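Local coordinates for phosphoglycerol transferase GacH (Streptococcus pyogenes MGAS5005, PDB 6DGM), which probably transfers sn-glycerol 1-phosphate onto the rhamnose polysaccharide (group A carbohydrate) of the streptococcal cell wall through this manganese-binding, sulfatase-like domain, at residues T7-E12 against K369-K374; E47-P52 against D63-I68; M206-P211 against A239-F244; Y330-E335 against N356-I361. All coordinates share one frame; numbering follows the deposited sequence.

Interactions 2 and 3 lie at the active-site end of the sulfatase-like domain, their centres about 10 Å apart. Both involve loops that leave parallel strands of the central mixed sheet, 40-46 and 200-204, and both reach the bound glycerol phosphate. Interactions 1 and 4 lie on the opposite side of the chain's centre, with centres about 14 Å apart; the centres of interactions 1 and 2 are about 44 Å apart. Interactions 1 and 4 touch through N8, whose side chain meets N356 and N360 of helix 349-365. In chain order interaction 2 comes first, then 3, then 4, while interaction 1 spans all of them by joining the N-terminal segment to the C-terminal one. Packing at the ligand and metal site is thus far from the helices and terminal segments joined by interactions 1 and 4.

Interaction 1: residues T7-E12 against K369-K374; sequences TNYSQE and KGYLLK
Q11 and Y371 mark the closest backbone approach, their CA atoms 5.9 Å apart where the segment entering helix 11-29 passes the 3-10 turn 371-374. Y371 carries the contact. Across it, Q11 CA lies over the centre of one ring face, and Q11 CB adds a CH-pi contact 4.0 Å from the Y371 ring centroid, nearly on the ring normal. K369 of the ring's own segment backs the opposite face, its CB 3.6 Å above the Y371 ring plane. A flat phenol suits this slot between two aliphatic stems.

Y9 meets the same ring obliquely, the planes 34° apart and Y9 CZ 3.6 Å from Y371 CD2. The Y9 hydroxyl OH accepts a nearly straight bond from K369 N, at 2.8 Å, and is also hydrogen-bonded to D364, whose carboxylate takes the backbone NH groups of Y371 and L372 as well. G370 has a positive phi, which glycine adopts readily, and S10 is the N-cap, its OG bonded to T13 N. A water accepts from Q11 N at 2.9 Å and lies weakly bonded to Y371 OH.

This surface contact therefore pairs dispersion over one phenol with the directional grip of K369 N and D364 on another, tying the N-terminal segment to the C-terminal one.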
# COMPACT_ATOMS: atom_id res chain seq x y z
N THR A 7 -10.86 -12.69 23.25
CA THR A 7 -11.50 -13.27 24.42
C THR A 7 -12.64 -12.39 24.94
O THR A 7 -13.57 -12.90 25.55
CB THR A 7 -10.49 -13.56 25.52
OG1 THR A 7 -9.80 -12.35 25.88
CG2 THR A 7 -9.47 -14.58 25.05
N ASN A 8 -12.58 -11.08 24.68
CA ASN A 8 -13.62 -10.16 25.14
C ASN A 8 -14.59 -9.76 24.04
O ASN A 8 -15.37 -8.81 24.22
CB ASN A 8 -12.98 -8.91 25.76
CG ASN A 8 -12.16 -8.12 24.76
OD1 ASN A 8 -11.70 -8.65 23.74
ND2 ASN A 8 -11.96 -6.84 25.05
N TYR A 9 -14.59 -10.47 22.91
CA TYR A 9 -15.54 -10.16 21.84
C TYR A 9 -16.97 -10.41 22.29
O TYR A 9 -17.30 -11.47 22.84
CB TYR A 9 -15.22 -11.02 20.62
CG TYR A 9 -16.14 -10.75 19.44
CD1 TYR A 9 -16.01 -9.60 18.68
CD2 TYR A 9 -17.13 -11.66 19.09
CE1 TYR A 9 -16.84 -9.36 17.60
CE2 TYR A 9 -17.96 -11.45 18.02
CZ TYR A 9 -17.82 -10.29 17.27
OH TYR A 9 -18.65 -10.10 16.19
N SER A 10 -17.83 -9.43 22.03
CA SER A 10 -19.21 -9.44 22.46
C SER A 10 -19.86 -8.19 21.91
O SER A 10 -19.18 -7.24 21.50
CB SER A 10 -19.34 -9.45 23.99
OG SER A 10 -19.00 -8.19 24.52
N GLN A 11 -21.20 -8.19 21.92
CA GLN A 11 -21.95 -7.01 21.52
C GLN A 11 -21.58 -5.81 22.39
O GLN A 11 -21.41 -4.69 21.88
CB GLN A 11 -23.45 -7.32 21.62
CG GLN A 11 -24.34 -6.37 20.84
CD GLN A 11 -25.81 -6.79 20.85
OE1 GLN A 11 -26.14 -7.95 21.07
NE2 GLN A 11 -26.69 -5.83 20.61
N GLU A 12 -21.42 -6.02 23.71
CA GLU A 12 -21.11 -4.91 24.60
C GLU A 12 -19.72 -4.36 24.34
O GLU A 12 -19.50 -3.14 24.37
CB GLU A 12 -21.27 -5.36 26.06
CG GLU A 12 -22.72 -5.54 26.49
CD GLU A 12 -22.87 -5.90 27.96
OE1 GLU A 12 -21.84 -6.18 28.61
OE2 GLU A 12 -24.02 -5.91 28.47
N LYS A 369 -19.78 -11.64 14.09
CA LYS A 369 -21.23 -11.55 14.13
C LYS A 369 -21.80 -10.31 13.45
O LYS A 369 -23.03 -10.20 13.33
CB LYS A 369 -21.68 -11.54 15.60
CG LYS A 369 -21.28 -12.76 16.40
CD LYS A 369 -22.10 -13.96 16.01
CE LYS A 369 -21.89 -15.10 16.99
NZ LYS A 369 -22.79 -16.24 16.66
N GLY A 370 -20.96 -9.37 13.04
CA GLY A 370 -21.49 -8.15 12.44
C GLY A 370 -22.22 -7.27 13.44
O GLY A 370 -23.24 -6.66 13.08
N TYR A 371 -21.74 -7.22 14.68
CA TYR A 371 -22.34 -6.34 15.67
C TYR A 371 -22.26 -4.88 15.25
O TYR A 371 -23.09 -4.07 15.68
CB TYR A 371 -21.64 -6.52 17.02
CG TYR A 371 -21.89 -7.86 17.68
CD1 TYR A 371 -23.17 -8.38 17.76
CD2 TYR A 371 -20.84 -8.58 18.23
CE1 TYR A 371 -23.41 -9.60 18.38
CE2 TYR A 371 -21.07 -9.81 18.85
CZ TYR A 371 -22.36 -10.31 18.92
OH TYR A 371 -22.62 -11.52 19.53
N LEU A 372 -21.27 -4.52 14.43
CA LEU A 372 -21.14 -3.13 14.03
C LEU A 372 -22.30 -2.64 13.16
O LEU A 372 -22.42 -1.43 12.96
CB LEU A 372 -19.83 -2.92 13.28
CG LEU A 372 -18.61 -2.83 14.19
CD1 LEU A 372 -17.34 -2.94 13.37
CD2 LEU A 372 -18.60 -1.53 14.95
N LEU A 373 -23.14 -3.55 12.65
CA LEU A 373 -24.28 -3.12 11.85
C LEU A 373 -25.25 -2.27 12.65
O LEU A 373 -26.04 -1.52 12.07
CB LEU A 373 -25.00 -4.34 11.26
CG LEU A 373 -24.17 -5.18 10.28
CD1 LEU A 373 -24.91 -6.45 9.93
CD2 LEU A 373 -23.82 -4.40 9.02
N LYS A 374 -25.21 -2.36 13.97
CA LYS A 374 -26.05 -1.55 14.83
C LYS A 374 -25.42 -0.20 15.15
O LYS A 374 -26.09 0.65 15.74
CB LYS A 374 -26.35 -2.33 16.11
CG LYS A 374 -27.43 -1.70 16.96
CD LYS A 374 -27.95 -2.67 18.00
CE LYS A 374 -28.99 -2.00 18.91
NZ LYS A 374 -29.53 -2.95 19.92
O HOH W 1 -22.55 -10.59 22.76

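Interaction 2: residues E47-P52 against D63-I68; sequences ESLSDP and DVLPNI. With MN (manganese (II) ion), chain C; 1GP (sn-glycerol-1-phosphate), chain D.
D51 and L65 pass side by side, pointing opposite ways, with L65 CD1 lying 3.7 Å from D51 CA and also against D51 CB, so the leucine branch rests on the aliphatic stem of the aspartate rather than on its carboxylate. L49 and I68 meet tip to tip, CD1 of L49 being 4.1 Å from CD1 of I68. Both also touch F267 of strand 263-269, a buried place that suits branched aliphatic residues. At the far end P52 CG meets V64 CG2.

Polar contact across the segments passes through one water, which donates to D51 OD1 at 2.8 Å and to D63 OD1 at 2.9 Å. It bridges two like charges, whose repulsion it and the salt bridge from D63 OD1 to K69 probably ease. D51 OD1 also accepts from D53 N. D63 OD1 further closes an Asx turn by accepting from L65 N at 3.0 Å, from above its carboxylate plane; this turn leads into helix 66-74, where P66, having no NH to lose, fits the first position.

In the alkaline phosphatase-like fold of the sulfatase family, metal ligands sit in loops at strand ends, as here after strand 40-46. Of these two segments, E47 supplies the metal ligands, gripping the manganese with both oxygens, OE1 at 2.2 Å and OE2 at 2.3 Å. T89, D270, H271 and the phosphate oxygen O2P of sn-glycerol-1-phosphate complete the coordination. S48 OG, as second shell, donates to the anti lone pair of E47 OE1 at 2.7 Å.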
# COMPACT_ATOMS: atom_id res chain seq x y z
N GLU A 47 5.75 -2.84 -7.77
CA GLU A 47 6.15 -4.23 -7.59
C GLU A 47 7.63 -4.36 -7.29
O GLU A 47 8.48 -3.90 -8.05
CB GLU A 47 5.80 -4.98 -8.87
CG GLU A 47 6.25 -6.45 -8.92
CD GLU A 47 5.73 -7.25 -7.75
OE1 GLU A 47 6.57 -7.73 -6.97
OE2 GLU A 47 4.50 -7.39 -7.61
N SER A 48 7.92 -5.01 -6.18
CA SER A 48 9.27 -5.38 -5.78
C SER A 48 10.21 -4.20 -5.57
O SER A 48 11.43 -4.39 -5.55
CB SER A 48 9.88 -6.37 -6.78
OG SER A 48 9.22 -7.62 -6.73
N LEU A 49 9.71 -2.99 -5.38
CA LEU A 49 10.59 -1.83 -5.24
C LEU A 49 11.14 -1.68 -3.82
O LEU A 49 10.39 -1.49 -2.86
CB LEU A 49 9.88 -0.55 -5.68
CG LEU A 49 10.81 0.67 -5.63
CD1 LEU A 49 10.59 1.54 -6.85
CD2 LEU A 49 10.63 1.47 -4.35
N SER A 50 12.46 -1.66 -3.70
CA SER A 50 13.08 -1.46 -2.41
C SER A 50 14.54 -1.11 -2.63
O SER A 50 15.25 -1.79 -3.38
CB SER A 50 12.95 -2.71 -1.53
OG SER A 50 13.30 -2.43 -0.18
N ASP A 51 15.00 -0.06 -1.96
CA ASP A 51 16.33 0.47 -2.18
C ASP A 51 17.37 -0.58 -1.84
O ASP A 51 17.47 -0.98 -0.68
CB ASP A 51 16.54 1.69 -1.30
CG ASP A 51 17.81 2.46 -1.62
OD1 ASP A 51 18.67 1.95 -2.37
OD2 ASP A 51 17.94 3.59 -1.12
N PRO A 52 18.17 -1.03 -2.81
CA PRO A 52 19.21 -2.02 -2.47
C PRO A 52 20.27 -1.50 -1.51
O PRO A 52 20.98 -2.30 -0.88
CB PRO A 52 19.81 -2.41 -3.83
CG PRO A 52 19.35 -1.38 -4.80
CD PRO A 52 18.14 -0.70 -4.24
N ASP A 63 23.69 5.34 -7.41
CA ASP A 63 22.39 5.43 -6.78
C ASP A 63 21.33 5.22 -7.85
O ASP A 63 21.33 5.93 -8.87
CB ASP A 63 22.25 6.81 -6.15
CG ASP A 63 21.02 6.96 -5.31
OD1 ASP A 63 20.16 6.05 -5.28
OD2 ASP A 63 20.90 8.01 -4.64
N VAL A 64 20.44 4.24 -7.65
CA VAL A 64 19.42 3.94 -8.64
C VAL A 64 18.04 4.44 -8.24
O VAL A 64 17.09 4.29 -9.00
CB VAL A 64 19.38 2.44 -9.01
CG1 VAL A 64 20.71 2.04 -9.65
CG2 VAL A 64 19.05 1.57 -7.80
N LEU A 65 17.92 5.04 -7.06
CA LEU A 65 16.67 5.67 -6.65
C LEU A 65 16.91 7.13 -6.25
O LEU A 65 16.35 7.59 -5.25
CB LEU A 65 16.05 4.90 -5.48
CG LEU A 65 15.57 3.48 -5.81
CD1 LEU A 65 14.94 2.87 -4.56
CD2 LEU A 65 14.56 3.46 -6.94
N PRO A 66 17.71 7.91 -7.00
CA PRO A 66 17.95 9.29 -6.54
C PRO A 66 16.71 10.16 -6.52
O PRO A 66 16.53 10.94 -5.57
CB PRO A 66 19.02 9.81 -7.52
CG PRO A 66 18.79 9.00 -8.75
CD PRO A 66 18.40 7.62 -8.27
N ASN A 67 15.84 10.04 -7.52
CA ASN A 67 14.63 10.86 -7.54
C ASN A 67 13.65 10.44 -6.46
O ASN A 67 13.02 11.28 -5.82
CB ASN A 67 13.96 10.81 -8.91
CG ASN A 67 14.83 11.40 -10.00
OD1 ASN A 67 15.17 12.58 -9.97
ND2 ASN A 67 15.20 10.58 -10.96
N ILE A 68 13.51 9.13 -6.24
CA ILE A 68 12.59 8.68 -5.20
C ILE A 68 13.12 9.05 -3.82
O ILE A 68 12.35 9.43 -2.93
CB ILE A 68 12.28 7.19 -5.38
CG1 ILE A 68 11.30 7.02 -6.56
CG2 ILE A 68 11.66 6.61 -4.10
CD1 ILE A 68 11.08 5.59 -7.01
MN MN C . 4.92 -8.41 -5.61
C3 1GP D . 0.85 -10.64 -10.70
O3 1GP D . 0.59 -9.13 -8.80
C2 1GP D . 0.96 -10.47 -9.20
O2 1GP D . -0.50 -10.61 -11.16
C1 1GP D . 2.36 -10.79 -8.71
O1P 1GP D . 2.38 -10.93 -7.29
O2P 1GP D . 4.88 -10.49 -6.49
O3P 1GP D . 3.17 -12.06 -5.24
O4P 1GP D . 4.16 -12.72 -7.49
P 1GP D . 3.71 -11.53 -6.59
O HOH W 2 20.02 3.24 -4.52

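Interaction 3: residues M206-P211 against A239-F244; sequences MQNHIP and ARLLSF. With 1GP (sn-glycerol-1-phosphate), chain D.
N208 lies against L241 and L242, packing the loop after strand 200-204 of the sulfatase-like domain onto helix 229-257. A type I beta turn runs from M206 to H209 and points Q207 and N208 at the helix, while M206 and H209 reach the pocket of sn-glycerol-1-phosphate.

Among the packing contacts, N208 OD1 approaches L241 CB to 3.3 Å, the two side chains lying alongside and pointing opposite ways. N208 ND2 touches L242 CD2 at 3.8 Å.

Hydrogen bonds settle the buried amides. Q207 sends an extended chain toward the helix, and its NE2 donates to N208 OD1 at 3.0 Å, while Q207 OE1 accepts from D182 N. N208 ND2 bonds T245 OG1. Residues with both a donor and an acceptor suit this interface, since each amide end finds a partner.

In the pocket, M206 SD stands 3.9 Å from C3 of sn-glycerol-1-phosphate. The imidazole of H209 has two bonds: NE2 donates to O4P of the phosphate at 2.9 Å, the oxygen lying at the ring edge, and a second bond fixes the ring's rotation. In it ND1 points to I210 O at 2.6 Å, 2° out of the ring plane and on a carbonyl lone pair.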
# COMPACT_ATOMS: atom_id res chain seq x y z
N MET A 206 3.92 -4.02 -12.79
CA MET A 206 4.53 -5.30 -13.11
C MET A 206 5.98 -5.22 -13.56
O MET A 206 6.65 -6.25 -13.56
CB MET A 206 3.74 -6.01 -14.21
CG MET A 206 2.64 -6.91 -13.73
SD MET A 206 3.28 -8.28 -12.72
CE MET A 206 3.47 -9.59 -13.91
N GLN A 207 6.49 -4.04 -13.94
CA GLN A 207 7.79 -3.96 -14.58
C GLN A 207 8.88 -4.72 -13.82
O GLN A 207 9.66 -5.47 -14.43
CB GLN A 207 8.22 -2.51 -14.76
CG GLN A 207 9.55 -2.36 -15.46
CD GLN A 207 10.02 -0.94 -15.42
OE1 GLN A 207 9.47 -0.08 -16.10
NE2 GLN A 207 11.03 -0.67 -14.58
N ASN A 208 8.97 -4.52 -12.50
CA ASN A 208 10.10 -5.02 -11.72
C ASN A 208 9.81 -6.36 -11.06
O ASN A 208 10.55 -6.78 -10.16
CB ASN A 208 10.55 -3.94 -10.74
CG ASN A 208 11.02 -2.71 -11.47
OD1 ASN A 208 11.50 -2.83 -12.59
ND2 ASN A 208 10.82 -1.52 -10.90
N HIS A 209 8.81 -7.07 -11.55
CA HIS A 209 8.56 -8.44 -11.14
C HIS A 209 9.62 -9.37 -11.70
O HIS A 209 10.06 -9.22 -12.83
CB HIS A 209 7.19 -8.88 -11.66
CG HIS A 209 6.63 -10.08 -10.98
ND1 HIS A 209 7.09 -11.36 -11.21
CD2 HIS A 209 5.63 -10.20 -10.06
CE1 HIS A 209 6.41 -12.21 -10.47
NE2 HIS A 209 5.52 -11.54 -9.76
N ILE A 210 10.00 -10.36 -10.91
CA ILE A 210 10.86 -11.45 -11.35
C ILE A 210 10.27 -12.08 -12.61
O ILE A 210 9.06 -12.21 -12.72
CB ILE A 210 11.05 -12.46 -10.21
CG1 ILE A 210 12.15 -13.48 -10.53
CG2 ILE A 210 9.71 -13.17 -9.90
CD1 ILE A 210 12.41 -14.43 -9.37
N PRO A 211 11.09 -12.50 -13.58
CA PRO A 211 12.55 -12.43 -13.74
C PRO A 211 12.99 -11.09 -14.32
O PRO A 211 12.24 -10.48 -15.10
CB PRO A 211 12.84 -13.58 -14.71
CG PRO A 211 11.65 -13.66 -15.56
CD PRO A 211 10.46 -13.20 -14.72
N ALA A 239 18.67 -3.56 -10.43
CA ALA A 239 19.06 -2.18 -10.18
C ALA A 239 18.90 -1.32 -11.43
O ALA A 239 18.48 -0.16 -11.35
CB ALA A 239 20.50 -2.10 -9.67
N ARG A 240 19.24 -1.87 -12.60
CA ARG A 240 19.03 -1.16 -13.85
C ARG A 240 17.56 -0.85 -14.06
O ARG A 240 17.19 0.26 -14.42
CB ARG A 240 19.60 -1.97 -15.02
CG ARG A 240 21.10 -2.01 -15.03
CD ARG A 240 21.61 -3.09 -15.95
NE ARG A 240 23.07 -3.03 -16.01
CZ ARG A 240 23.84 -3.96 -16.56
NH1 ARG A 240 23.30 -5.04 -17.10
NH2 ARG A 240 25.16 -3.81 -16.53
N LEU A 241 16.69 -1.85 -13.82
CA LEU A 241 15.25 -1.63 -13.96
C LEU A 241 14.75 -0.58 -12.97
O LEU A 241 13.92 0.26 -13.33
CB LEU A 241 14.52 -2.96 -13.79
CG LEU A 241 14.73 -3.93 -14.96
CD1 LEU A 241 14.18 -5.31 -14.60
CD2 LEU A 241 14.03 -3.45 -16.21
N LEU A 242 15.28 -0.58 -11.74
CA LEU A 242 14.88 0.45 -10.79
C LEU A 242 15.21 1.84 -11.31
O LEU A 242 14.47 2.80 -11.06
CB LEU A 242 15.56 0.27 -9.44
CG LEU A 242 15.01 -0.78 -8.49
CD1 LEU A 242 15.67 -0.59 -7.12
CD2 LEU A 242 13.50 -0.75 -8.34
N SER A 243 16.35 1.98 -12.01
CA SER A 243 16.75 3.29 -12.50
C SER A 243 15.71 3.88 -13.46
O SER A 243 15.51 5.10 -13.48
CB SER A 243 18.14 3.22 -13.14
OG SER A 243 18.08 2.76 -14.48
N PHE A 244 15.05 3.02 -14.25
CA PHE A 244 13.97 3.50 -15.12
C PHE A 244 12.75 3.89 -14.29
O PHE A 244 12.16 4.95 -14.49
CB PHE A 244 13.57 2.44 -16.15
CG PHE A 244 14.60 2.18 -17.21
CD1 PHE A 244 14.72 3.03 -18.29
CD2 PHE A 244 15.42 1.06 -17.15
CE1 PHE A 244 15.68 2.80 -19.28
CE2 PHE A 244 16.38 0.83 -18.13
CZ PHE A 244 16.51 1.69 -19.20
C3 1GP D . 0.85 -10.64 -10.70
O3 1GP D . 0.59 -9.13 -8.80
C2 1GP D . 0.96 -10.47 -9.20
O2 1GP D . -0.50 -10.61 -11.16
C1 1GP D . 2.36 -10.79 -8.71
O1P 1GP D . 2.38 -10.93 -7.29
O2P 1GP D . 4.88 -10.49 -6.49
O3P 1GP D . 3.17 -12.06 -5.24
O4P 1GP D . 4.16 -12.72 -7.49
P 1GP D . 3.71 -11.53 -6.59

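Interaction 4: residues Y330-E335 against N356-I361; sequences YALLTE and NDLKNI
L332 has its CG anti to the backbone N (chi1 166°), directed at the facing helix, and a chi2 of 60° then places CD1 by D357, with CD2 left to I361 and L358. The contact is a crossing of two consecutive helices, 328-339 and 349-365, in the C-terminal part of the chain. Their short segments run roughly antiparallel at 139°, with axes 10.4 Å apart, a separation that larger aliphatic side chains can bridge.

L332 CD1 touches D357 CB at 3.8 Å, so the aspartate offers its methylene to the leucine. The D357 carboxylate is engaged by another helix instead, its OD2 bonded to the hydroxyl of Y21 in helix 11-29. The other branch, CD2 of L332, lies 3.9 Å from I361 CG1 and 4.1 Å from L358 CA, a backbone atom, so it sits down close to the helix surface. Beside it, L333 and L358 meet nearly perpendicular, with CD2 of L333 4.0 Å from CD1 of L358. A forked leucine suits position 332 in this buried seam because its two methyls go to different neighbours.

Some polar side chains also bond back to their own helix. N360 ND2 donates to N356 O at 3.0 Å and also bonds N8 OD1. In the other helix T334 OG1 bonds Y330 O at 2.7 Å, reaching that carbonyl from the face of its plane opposite to the one used by T334 N.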
# COMPACT_ATOMS: atom_id res chain seq x y z
N TYR A 330 -11.50 5.21 11.09
CA TYR A 330 -10.18 5.79 10.80
C TYR A 330 -9.57 6.53 11.99
O TYR A 330 -8.34 6.68 12.03
CB TYR A 330 -10.20 6.63 9.51
CG TYR A 330 -10.35 5.74 8.28
CD1 TYR A 330 -9.44 4.73 8.02
CD2 TYR A 330 -11.42 5.89 7.43
CE1 TYR A 330 -9.60 3.89 6.93
CE2 TYR A 330 -11.58 5.07 6.34
CZ TYR A 330 -10.68 4.07 6.10
OH TYR A 330 -10.88 3.27 5.00
N ALA A 331 -10.38 6.93 12.98
CA ALA A 331 -9.83 7.40 14.25
C ALA A 331 -9.10 6.27 14.97
O ALA A 331 -7.97 6.44 15.44
CB ALA A 331 -10.94 7.98 15.14
N LEU A 332 -9.73 5.10 15.08
CA LEU A 332 -9.05 3.92 15.62
C LEU A 332 -7.78 3.63 14.84
O LEU A 332 -6.72 3.39 15.42
CB LEU A 332 -9.98 2.72 15.58
CG LEU A 332 -9.36 1.33 15.78
CD1 LEU A 332 -8.69 1.21 17.12
CD2 LEU A 332 -10.45 0.28 15.63
N LEU A 333 -7.86 3.65 13.51
CA LEU A 333 -6.69 3.34 12.70
C LEU A 333 -5.61 4.41 12.83
O LEU A 333 -4.43 4.12 12.64
CB LEU A 333 -7.10 3.11 11.24
CG LEU A 333 -7.99 1.89 11.04
CD1 LEU A 333 -8.64 1.90 9.67
CD2 LEU A 333 -7.18 0.62 11.23
N THR A 334 -6.00 5.65 13.15
CA THR A 334 -5.00 6.68 13.45
C THR A 334 -4.29 6.38 14.76
O THR A 334 -3.07 6.55 14.86
CB THR A 334 -5.67 8.05 13.48
OG1 THR A 334 -6.24 8.30 12.20
CG2 THR A 334 -4.66 9.15 13.79
N GLU A 335 -5.04 5.92 15.78
CA GLU A 335 -4.42 5.47 17.02
C GLU A 335 -3.46 4.30 16.77
O GLU A 335 -2.37 4.25 17.35
CB GLU A 335 -5.50 5.07 18.02
CG GLU A 335 -6.23 6.26 18.60
CD GLU A 335 -5.39 6.99 19.64
OE1 GLU A 335 -5.30 6.51 20.78
OE2 GLU A 335 -4.82 8.05 19.29
N ASN A 356 -6.33 -4.61 20.92
CA ASN A 356 -7.55 -5.31 21.30
C ASN A 356 -8.76 -4.62 20.70
O ASN A 356 -9.69 -5.29 20.23
CB ASN A 356 -7.67 -5.43 22.81
CG ASN A 356 -8.94 -6.15 23.22
OD1 ASN A 356 -9.94 -5.51 23.53
ND2 ASN A 356 -8.91 -7.47 23.19
N ASP A 357 -8.78 -3.28 20.70
CA ASP A 357 -9.84 -2.56 20.00
C ASP A 357 -9.88 -2.98 18.54
O ASP A 357 -10.94 -3.31 18.00
CB ASP A 357 -9.60 -1.05 20.08
CG ASP A 357 -9.78 -0.47 21.47
OD1 ASP A 357 -10.42 -1.11 22.32
OD2 ASP A 357 -9.26 0.64 21.71
N LEU A 358 -8.72 -2.96 17.87
CA LEU A 358 -8.65 -3.30 16.45
C LEU A 358 -9.07 -4.73 16.19
O LEU A 358 -9.83 -5.00 15.25
CB LEU A 358 -7.25 -3.02 15.92
CG LEU A 358 -7.03 -3.39 14.46
CD1 LEU A 358 -7.95 -2.60 13.56
CD2 LEU A 358 -5.58 -3.18 14.05
N LYS A 359 -8.59 -5.68 17.00
CA LYS A 359 -8.89 -7.09 16.75
C LYS A 359 -10.39 -7.36 16.86
O LYS A 359 -10.95 -8.14 16.09
CB LYS A 359 -8.12 -7.98 17.72
CG LYS A 359 -6.62 -8.06 17.45
CD LYS A 359 -5.85 -8.73 18.57
CE LYS A 359 -4.37 -8.75 18.24
NZ LYS A 359 -3.54 -9.29 19.34
N ASN A 360 -11.07 -6.72 17.81
CA ASN A 360 -12.51 -6.90 17.93
C ASN A 360 -13.23 -6.39 16.69
O ASN A 360 -14.15 -7.05 16.18
CB ASN A 360 -13.04 -6.26 19.21
CG ASN A 360 -12.93 -7.19 20.40
OD1 ASN A 360 -13.62 -8.20 20.47
ND2 ASN A 360 -12.04 -6.87 21.33
N ILE A 361 -12.83 -5.23 16.17
CA ILE A 361 -13.42 -4.70 14.94
C ILE A 361 -13.12 -5.63 13.76
O ILE A 361 -14.00 -5.95 12.95
CB ILE A 361 -12.90 -3.28 14.67
CG1 ILE A 361 -13.35 -2.32 15.79
CG2 ILE A 361 -13.34 -2.78 13.27
CD1 ILE A 361 -14.86 -2.18 15.95